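Long-range contacts in endoglucanase (Komagataeibacter sucrofermentans, PDB 6VC5), which probably hydrolyses internal beta-1,4-glucosidic linkages in cellulose and related beta-glucans, as a member of glycoside hydrolase family 8: residues A[122-127]-A[169-174]; A[98-103]-A[113-118]. All coordinates share one frame; numbering follows the deposited sequence.

How the contacts relate
Two contacts that share helix 110-126 illustrate how the chemistry of a helical interface follows its place in the fold. Contact 2 (98-103 with 113-118) is the buried one: it pairs helix 90-106 with the earlier part of helix 110-126 through alanines, a leucine, an isoleucine methyl and the methylene of an aspartate, side by side and antiparallel. Contact 1 (122-127 with 169-174) is partly buried and takes the end of the same helix to the start of helix 172-187, where an indole, a long lysine and a capping aspartate meet one leucine. The centres of contact 1 and contact 2 are about 14 Å apart, on the same side of the chain's centre.

Contact 1 of 2, residues A[122-127]-A[169-174]; sequences DVLKLM and TGDAKW
Leu124 projects from the last turns of helix 110-126 onto the indole of Trp174, and its branches divide the work. CD1 sits 3.8 Å from the centroid of the six-membered ring of Trp174, only 8° off the ring normal, a CH-pi contact over the middle of the face. CD2 lies above the same face, at the rim by the pyrrole nitrogen, 3.8 Å from Trp174 NE1, and CB rests near CZ2. Val123 CG1 instead approaches the indole at its edge, 3.9 Å from CH2 of Trp174, the two side chains crossing at about a right angle.

Lys173 crosses Leu124 obliquely, its CD 3.7 Å from Leu124 CD1. With CG anti to the backbone N (chi1 -168°) and the chain extended beyond it, its methylenes pass the leucine's branch point and CD1 while the ammonium reaches the helix end. There NZ of Lys173 makes a weak hydrogen bond of 3.4 Å to Leu124 O. From the turn just before helix 172-187, Asp171 meets Leu124 tip to tip, OD2 being 3.5 Å from Leu124 CD2.

This joins the C-terminal end of one helix to the N-terminal end of another within the (alpha/alpha)6 barrel known for family 8 glycoside hydrolases, here across a connection that carries beta strands. The lysine's positive charge may be favoured by that C-terminal end, although the bond is weak.

Further out, Asp171 is the N-cap of helix 172-187: its OD1 accepts from Lys173 N at 2.9 Å, on the anti side and 33° out of the carboxylate plane. Thr169 OG1 accepts from Asp171 N at 3.1 Å, an ST turn spanning Gly170, whose phi is positive. Thr128 OG1 hydrogen-bonds to both Lys173 NZ and Leu124 O, while Leu162, Ala165 and Phe166 pack against Trp174.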
# COMPACT_ATOMS: atom_id res chain seq x y z
N ASP A 122 -11.38 4.43 12.90
CA ASP A 122 -11.05 5.82 12.57
C ASP A 122 -10.79 6.04 11.08
O ASP A 122 -11.07 7.13 10.58
CB ASP A 122 -9.90 6.30 13.45
CG ASP A 122 -10.39 6.83 14.80
OD1 ASP A 122 -11.59 7.19 14.89
OD2 ASP A 122 -9.59 6.89 15.76
N VAL A 123 -10.26 5.05 10.36
CA VAL A 123 -10.20 5.17 8.90
C VAL A 123 -11.60 5.35 8.32
O VAL A 123 -11.85 6.24 7.50
CB VAL A 123 -9.48 3.97 8.27
CG1 VAL A 123 -9.62 3.98 6.74
CG2 VAL A 123 -8.02 3.97 8.66
N LEU A 124 -12.54 4.50 8.75
CA LEU A 124 -13.90 4.60 8.23
C LEU A 124 -14.54 5.93 8.59
O LEU A 124 -15.23 6.55 7.77
CB LEU A 124 -14.74 3.44 8.78
CG LEU A 124 -16.05 3.11 8.06
CD1 LEU A 124 -15.77 2.71 6.62
CD2 LEU A 124 -16.79 2.01 8.80
N LYS A 125 -14.30 6.41 9.82
CA LYS A 125 -14.94 7.63 10.29
C LYS A 125 -14.30 8.89 9.70
O LYS A 125 -15.02 9.83 9.33
CB LYS A 125 -14.90 7.67 11.82
CG LYS A 125 -15.50 8.93 12.43
CD LYS A 125 -14.89 9.21 13.80
CE LYS A 125 -15.53 8.36 14.90
NZ LYS A 125 -15.92 9.19 16.08
N LEU A 126 -12.97 8.94 9.62
CA LEU A 126 -12.28 10.17 9.26
C LEU A 126 -11.78 10.22 7.82
O LEU A 126 -11.56 11.32 7.30
CB LEU A 126 -11.07 10.39 10.19
CG LEU A 126 -11.39 10.37 11.69
CD1 LEU A 126 -10.10 10.40 12.48
CD2 LEU A 126 -12.29 11.54 12.08
N MET A 127 -11.60 9.07 7.16
CA MET A 127 -10.95 9.03 5.86
C MET A 127 -11.88 8.55 4.75
O MET A 127 -11.40 8.11 3.70
CB MET A 127 -9.70 8.15 5.88
CG MET A 127 -8.59 8.69 6.74
SD MET A 127 -7.80 10.21 6.04
CE MET A 127 -8.11 11.31 7.39
N THR A 169 -15.57 -6.56 11.64
CA THR A 169 -16.65 -5.69 12.09
C THR A 169 -18.02 -6.07 11.55
O THR A 169 -19.02 -5.77 12.20
CB THR A 169 -16.38 -4.24 11.65
OG1 THR A 169 -16.38 -4.16 10.22
CG2 THR A 169 -15.04 -3.74 12.17
N GLY A 170 -18.08 -6.71 10.39
CA GLY A 170 -19.36 -6.90 9.72
C GLY A 170 -20.03 -5.64 9.23
O GLY A 170 -21.21 -5.69 8.88
N ASP A 171 -19.31 -4.51 9.20
CA ASP A 171 -19.90 -3.23 8.81
C ASP A 171 -20.01 -3.16 7.29
O ASP A 171 -19.00 -3.20 6.58
CB ASP A 171 -19.02 -2.09 9.33
CG ASP A 171 -19.72 -0.73 9.26
OD1 ASP A 171 -20.53 -0.50 8.34
OD2 ASP A 171 -19.44 0.12 10.14
N ALA A 172 -21.25 -3.02 6.79
CA ALA A 172 -21.50 -3.00 5.36
C ALA A 172 -20.89 -1.79 4.66
O ALA A 172 -20.74 -1.81 3.43
CB ALA A 172 -23.01 -3.07 5.08
N LYS A 173 -20.53 -0.74 5.41
CA LYS A 173 -19.86 0.40 4.78
C LYS A 173 -18.51 -0.01 4.21
O LYS A 173 -18.07 0.55 3.19
CB LYS A 173 -19.72 1.54 5.79
CG LYS A 173 -19.28 2.87 5.18
CD LYS A 173 -19.21 3.96 6.24
CE LYS A 173 -18.61 5.25 5.69
NZ LYS A 173 -18.46 6.28 6.76
N TRP A 174 -17.84 -1.00 4.81
CA TRP A 174 -16.59 -1.48 4.23
C TRP A 174 -16.83 -2.13 2.88
O TRP A 174 -16.03 -1.96 1.95
CB TRP A 174 -15.88 -2.44 5.19
CG TRP A 174 -15.18 -1.75 6.33
CD1 TRP A 174 -15.48 -1.87 7.65
CD2 TRP A 174 -14.08 -0.84 6.25
NE1 TRP A 174 -14.63 -1.10 8.40
CE2 TRP A 174 -13.76 -0.45 7.57
CE3 TRP A 174 -13.34 -0.31 5.19
CZ2 TRP A 174 -12.73 0.44 7.86
CZ3 TRP A 174 -12.31 0.58 5.48
CH2 TRP A 174 -12.02 0.94 6.80

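Contact 2 of 2, residues A[98-103]-A[113-118]; sequences LALAWA and IQDAMN
Leu100 meets Ala116 and Asp115 where helix 90-106 and helix 110-126 lie against each other as an antiparallel hairpin of consecutive helices, their local axes 7.8 Å apart at closest and 155° between their directions. Its CB is 3.9 Å from Ala116 CB, while CD1 extends to Asp115 CB at 3.8 Å. The first torsion (chi1 -77°) puts CG of Leu100 beside the backbone N, from where CD1 reaches the aspartate methylene, the two side chains crossing at a slant. The same leucine also packs against Phe52 and Trp56 of helix 49-62, and Trp56 NE1 gives Asp115 OD2 a weak hydrogen bond, which links the carboxylate loosely to that helix.

Ala101, one residue on, lets the backbones come close: its CA is 5.2 Å from the CA of Ile113. Ala116 CB rests against the main chain here, 3.8 Å from Ala101 N, and faces Ala101 CB at 4.3 Å. Although Ile113 starts away from this helix, its CG1 branch bends back and brings CD1 to 3.5 Å from the carbonyl O of Ala101.

Between these two segments the link rests on van der Waals contact of methyl and methylene groups with each other and with backbone, without polar bonds, and the alanines permit the close spacing.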
# COMPACT_ATOMS: atom_id res chain seq x y z
N LEU A 98 -3.82 -4.08 9.29
CA LEU A 98 -3.80 -5.46 8.80
C LEU A 98 -2.77 -6.29 9.55
O LEU A 98 -3.06 -7.43 9.95
CB LEU A 98 -3.51 -5.48 7.30
CG LEU A 98 -3.39 -6.88 6.67
CD1 LEU A 98 -4.67 -7.66 6.81
CD2 LEU A 98 -3.04 -6.70 5.21
N ALA A 99 -1.59 -5.72 9.80
CA ALA A 99 -0.55 -6.46 10.52
C ALA A 99 -0.99 -6.80 11.94
O ALA A 99 -0.72 -7.90 12.44
CB ALA A 99 0.73 -5.62 10.55
N LEU A 100 -1.64 -5.84 12.63
CA LEU A 100 -2.16 -6.11 13.97
C LEU A 100 -3.23 -7.19 13.96
O LEU A 100 -3.28 -8.03 14.87
CB LEU A 100 -2.72 -4.82 14.58
CG LEU A 100 -1.62 -3.90 15.08
CD1 LEU A 100 -2.12 -2.48 15.19
CD2 LEU A 100 -1.08 -4.38 16.42
N ALA A 101 -4.10 -7.19 12.95
CA ALA A 101 -5.10 -8.25 12.82
C ALA A 101 -4.43 -9.60 12.65
O ALA A 101 -4.80 -10.58 13.30
CB ALA A 101 -6.02 -7.95 11.64
N TRP A 102 -3.42 -9.68 11.77
CA TRP A 102 -2.73 -10.95 11.58
C TRP A 102 -2.00 -11.40 12.84
O TRP A 102 -2.06 -12.57 13.22
CB TRP A 102 -1.73 -10.81 10.45
CG TRP A 102 -2.33 -10.82 9.10
CD1 TRP A 102 -3.65 -10.92 8.78
CD2 TRP A 102 -1.61 -10.79 7.87
NE1 TRP A 102 -3.80 -10.92 7.41
CE2 TRP A 102 -2.56 -10.83 6.83
CE3 TRP A 102 -0.25 -10.69 7.54
CZ2 TRP A 102 -2.20 -10.82 5.48
CZ3 TRP A 102 0.11 -10.66 6.20
CH2 TRP A 102 -0.86 -10.73 5.19
N ALA A 103 -1.30 -10.48 13.49
CA ALA A 103 -0.56 -10.81 14.71
C ALA A 103 -1.51 -11.24 15.82
O ALA A 103 -1.21 -12.17 16.58
CB ALA A 103 0.27 -9.61 15.14
N ILE A 113 -5.95 -7.33 18.27
CA ILE A 113 -7.19 -7.23 17.51
C ILE A 113 -7.91 -5.93 17.84
O ILE A 113 -8.41 -5.23 16.95
CB ILE A 113 -8.08 -8.46 17.78
CG1 ILE A 113 -7.34 -9.74 17.39
CG2 ILE A 113 -9.40 -8.33 17.03
CD1 ILE A 113 -7.01 -9.83 15.92
N GLN A 114 -7.97 -5.57 19.13
CA GLN A 114 -8.58 -4.30 19.50
C GLN A 114 -7.84 -3.12 18.89
O GLN A 114 -8.46 -2.15 18.44
CB GLN A 114 -8.63 -4.13 21.02
CG GLN A 114 -9.46 -2.91 21.41
CD GLN A 114 -10.84 -2.93 20.76
OE1 GLN A 114 -11.61 -3.88 20.92
NE2 GLN A 114 -11.16 -1.88 20.01
N ASP A 115 -6.50 -3.18 18.89
CA ASP A 115 -5.72 -2.11 18.26
C ASP A 115 -6.09 -1.96 16.79
O ASP A 115 -6.26 -0.83 16.29
CB ASP A 115 -4.22 -2.42 18.38
CG ASP A 115 -3.70 -2.38 19.81
OD1 ASP A 115 -4.27 -1.65 20.64
OD2 ASP A 115 -2.68 -3.08 20.09
N ALA A 116 -6.22 -3.08 16.08
CA ALA A 116 -6.58 -3.04 14.67
C ALA A 116 -7.97 -2.44 14.48
O ALA A 116 -8.17 -1.57 13.62
CB ALA A 116 -6.52 -4.45 14.07
N MET A 117 -8.93 -2.86 15.31
CA MET A 117 -10.30 -2.36 15.20
C MET A 117 -10.38 -0.86 15.49
O MET A 117 -11.15 -0.14 14.85
CB MET A 117 -11.22 -3.16 16.11
CG MET A 117 -11.38 -4.59 15.62
SD MET A 117 -12.65 -5.58 16.44
CE MET A 117 -11.99 -5.60 18.08
N ASN A 118 -9.57 -0.37 16.43
CA ASN A 118 -9.53 1.08 16.69
C ASN A 118 -9.05 1.85 15.46
O ASN A 118 -9.63 2.88 15.10
CB ASN A 118 -8.64 1.38 17.88
CG ASN A 118 -9.26 0.96 19.20
OD1 ASN A 118 -10.47 0.73 19.27
ND2 ASN A 118 -8.45 0.83 20.23